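PDB 3NRF: ApaG protein from Pseudomonas aeruginosa, which is of unknown function, a small beta-strand-rich protein of the DUF4354 family that is probably exported. Local coordinates for the interface of chains A and B. Numbering follows the deposited sequence. Chains: chain A/B, ApaG protein.

The interface of chains A and B. Residues chain A 9-12, 53, 97-100; chain B 17-20, 25-27, 94.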
# COMPACT_ATOMS: atom_id res chain seq x y z
N VAL A 9 -19.97 -3.05 -10.74
CA VAL A 9 -18.91 -2.07 -10.59
C VAL A 9 -17.73 -2.73 -9.95
O VAL A 9 -17.79 -3.13 -8.79
CB VAL A 9 -19.35 -0.84 -9.70
CG1 VAL A 9 -18.26 0.23 -9.59
CG2 VAL A 9 -20.72 -0.30 -10.18
N PHE A 10 -16.60 -2.82 -10.69
CA PHE A 10 -15.36 -3.38 -10.17
C PHE A 10 -14.38 -2.25 -9.97
O PHE A 10 -14.29 -1.38 -10.82
CB PHE A 10 -14.76 -4.36 -11.21
CG PHE A 10 -15.63 -5.55 -11.47
CD1 PHE A 10 -16.67 -5.54 -12.45
CD2 PHE A 10 -15.46 -6.70 -10.73
CE1 PHE A 10 -17.50 -6.68 -12.67
CE2 PHE A 10 -16.31 -7.83 -10.93
CZ PHE A 10 -17.30 -7.82 -11.89
N ALA A 11 -13.66 -2.23 -8.85
CA ALA A 11 -12.74 -1.14 -8.63
C ALA A 11 -11.49 -1.60 -7.92
O ALA A 11 -11.50 -2.58 -7.20
CB ALA A 11 -13.44 -0.03 -7.81
N ARG A 12 -10.41 -0.88 -8.18
CA ARG A 12 -9.13 -1.17 -7.51
C ARG A 12 -8.63 0.14 -6.97
O ARG A 12 -8.58 1.12 -7.65
CB ARG A 12 -8.12 -1.77 -8.48
CG ARG A 12 -6.76 -2.11 -7.85
CD ARG A 12 -5.82 -2.54 -8.92
NE ARG A 12 -5.70 -1.49 -9.93
CZ ARG A 12 -5.03 -1.61 -11.07
NH1 ARG A 12 -4.41 -2.74 -11.37
NH2 ARG A 12 -4.99 -0.59 -11.92
N GLN A 53 -17.03 4.95 -1.07
CA GLN A 53 -17.58 4.80 0.25
C GLN A 53 -16.63 4.07 1.19
O GLN A 53 -15.98 3.10 0.79
CB GLN A 53 -18.92 4.02 0.17
CG GLN A 53 -19.80 4.12 1.42
CD GLN A 53 -21.04 3.21 1.38
OE1 GLN A 53 -21.32 2.55 0.38
NE2 GLN A 53 -21.78 3.17 2.48
N SER A 97 -13.11 2.50 0.38
CA SER A 97 -12.67 1.21 -0.05
C SER A 97 -13.62 0.56 -1.06
O SER A 97 -13.38 -0.57 -1.44
CB SER A 97 -12.53 0.26 1.13
OG SER A 97 -13.72 0.17 1.89
N LEU A 98 -14.71 1.23 -1.40
CA LEU A 98 -15.68 0.67 -2.34
C LEU A 98 -16.08 1.74 -3.32
O LEU A 98 -16.20 2.93 -2.93
CB LEU A 98 -16.92 0.29 -1.56
CG LEU A 98 -18.26 -0.11 -2.28
CD1 LEU A 98 -18.04 -1.49 -2.89
CD2 LEU A 98 -19.46 -0.07 -1.33
N VAL A 99 -16.35 1.34 -4.56
CA VAL A 99 -16.96 2.23 -5.56
C VAL A 99 -18.29 1.60 -5.93
O VAL A 99 -18.40 0.36 -6.19
CB VAL A 99 -16.11 2.51 -6.82
CG1 VAL A 99 -16.85 3.46 -7.76
CG2 VAL A 99 -14.78 3.23 -6.40
N ARG A 100 -19.35 2.38 -5.88
CA ARG A 100 -20.69 1.89 -6.24
C ARG A 100 -21.44 2.89 -7.10
O ARG A 100 -21.05 4.03 -7.18
CB ARG A 100 -21.53 1.60 -4.99
CG ARG A 100 -21.87 2.83 -4.14
CD ARG A 100 -22.55 2.42 -2.85
NE ARG A 100 -22.82 3.53 -1.93
CZ ARG A 100 -23.91 4.28 -1.99
NH1 ARG A 100 -24.79 4.08 -2.95
NH2 ARG A 100 -24.07 5.28 -1.13
N GLY B 17 -9.36 -4.52 -3.76
CA GLY B 17 -10.39 -4.08 -4.64
C GLY B 17 -11.76 -4.13 -4.02
O GLY B 17 -11.94 -4.31 -2.82
N SER B 18 -12.72 -3.92 -4.89
CA SER B 18 -14.11 -3.99 -4.48
C SER B 18 -14.99 -4.40 -5.63
O SER B 18 -14.66 -4.21 -6.81
CB SER B 18 -14.60 -2.66 -3.87
OG SER B 18 -14.64 -1.61 -4.82
N VAL B 19 -16.18 -4.94 -5.29
CA VAL B 19 -17.19 -5.30 -6.25
C VAL B 19 -18.54 -4.87 -5.69
O VAL B 19 -18.82 -5.11 -4.54
CB VAL B 19 -17.27 -6.87 -6.49
CG1 VAL B 19 -18.37 -7.27 -7.49
CG2 VAL B 19 -15.85 -7.44 -6.90
N SER B 20 -19.33 -4.25 -6.53
CA SER B 20 -20.69 -3.78 -6.18
C SER B 20 -21.68 -4.08 -7.27
O SER B 20 -21.46 -3.76 -8.43
CB SER B 20 -20.66 -2.28 -5.95
OG SER B 20 -21.93 -1.80 -5.58
N HIS B 25 -22.42 -5.35 -1.88
CA HIS B 25 -21.13 -4.71 -1.95
C HIS B 25 -20.12 -5.57 -1.21
O HIS B 25 -20.42 -6.08 -0.12
CB HIS B 25 -21.17 -3.34 -1.25
CG HIS B 25 -22.34 -2.51 -1.64
ND1 HIS B 25 -22.56 -2.09 -2.93
CD2 HIS B 25 -23.38 -2.03 -0.92
CE1 HIS B 25 -23.71 -1.43 -3.01
NE2 HIS B 25 -24.20 -1.33 -1.78
N PHE B 26 -18.91 -5.73 -1.75
CA PHE B 26 -17.87 -6.39 -0.99
C PHE B 26 -16.48 -5.91 -1.38
O PHE B 26 -16.28 -5.38 -2.45
CB PHE B 26 -18.01 -7.92 -1.00
CG PHE B 26 -17.89 -8.58 -2.32
CD1 PHE B 26 -16.66 -8.99 -2.81
CD2 PHE B 26 -19.04 -8.95 -3.04
CE1 PHE B 26 -16.57 -9.67 -4.03
CE2 PHE B 26 -18.94 -9.63 -4.24
CZ PHE B 26 -17.70 -9.98 -4.75
N ARG B 27 -15.58 -6.02 -0.43
CA ARG B 27 -14.17 -5.69 -0.60
C ARG B 27 -13.41 -6.96 -0.89
O ARG B 27 -13.83 -8.06 -0.41
CB ARG B 27 -13.60 -5.03 0.65
CG ARG B 27 -13.95 -3.58 0.81
CD ARG B 27 -15.43 -3.31 1.11
NE ARG B 27 -15.64 -1.89 1.40
CZ ARG B 27 -16.81 -1.35 1.74
NH1 ARG B 27 -17.87 -2.14 1.85
NH2 ARG B 27 -16.88 -0.06 1.97
N TYR B 94 -9.15 -7.01 4.60
CA TYR B 94 -7.84 -6.37 4.52
C TYR B 94 -6.95 -6.72 5.66
O TYR B 94 -5.69 -6.56 5.54
CB TYR B 94 -8.03 -4.86 4.39
CG TYR B 94 -8.76 -4.54 3.11
CD1 TYR B 94 -8.54 -5.26 1.93
CD2 TYR B 94 -9.64 -3.47 3.03
CE1 TYR B 94 -9.20 -5.00 0.80
CE2 TYR B 94 -10.28 -3.16 1.83
CZ TYR B 94 -10.07 -3.93 0.70
OH TYR B 94 -10.75 -3.56 -0.46
O HOH W 1 -16.62 -1.62 -6.67
O HOH W 2 -10.81 -1.31 -1.88
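Two edge strands, one from each copy of the protein, pair antiparallel here, A:Val9 to A:Arg12 running against B:Gly17 to B:Ser20. Backbone hydrogen bonds join them in two reciprocal pairs: A:Val9 N reaches B:Ser20 O at 2.8 Å and B:Ser20 N returns to A:Val9 O, while A:Ala11 and B:Ser18 exchange the second pair. The bonds to B:Ser20 O, A:Val9 O and B:Ser18 O lie in the carbonyl plane; B:Ser18 N instead approaches A:Ala11 O from 27° above it. On one side of this ribbon A:Phe10 and B:Val19 run alongside each other, ring atom CD2 3.9 Å from methyl CG2.

The other side meets strand 96-102 of chain A. B:Arg27, bent at chi2 (69°), presents the NE edge of its guanidinium to A:Ser97, where NE (2.9 Å) and NH2 (3.2 Å) converge on the hydroxyl OG nearly in the guanidinium plane. A:Leu98 CB sits over one face of that guanidinium, toward its rim. With CG anti to the backbone N (chi1 169°), A:Leu98 spreads its methyls, CD1 toward B:Ser18 CB and CD2 3.7 Å from B:His25 CB, crossing the histidine at about a right angle. The B:His25 ring is steadied within its own chain by a 2.7 Å hydrogen bond between ND1 and B:Ser20 OG.

Water 1 links B:Ser18 OG (2.7 Å) with the carbonyl oxygens of A:Val9 and A:Val99; water 2 joins A:Ser97 O to the B:Tyr94 phenol OH, which also bonds B:Gly17 O.

The deposited assembly is a tetramer, but the structure alone does not show whether this pairing is biological. Strand 8-21 of chain A and strand 7-21 of chain B thus lie side by side, so that the sheet of one copy runs on into that of the other, with B:His25 and B:Arg27 contributed by strand 24-37.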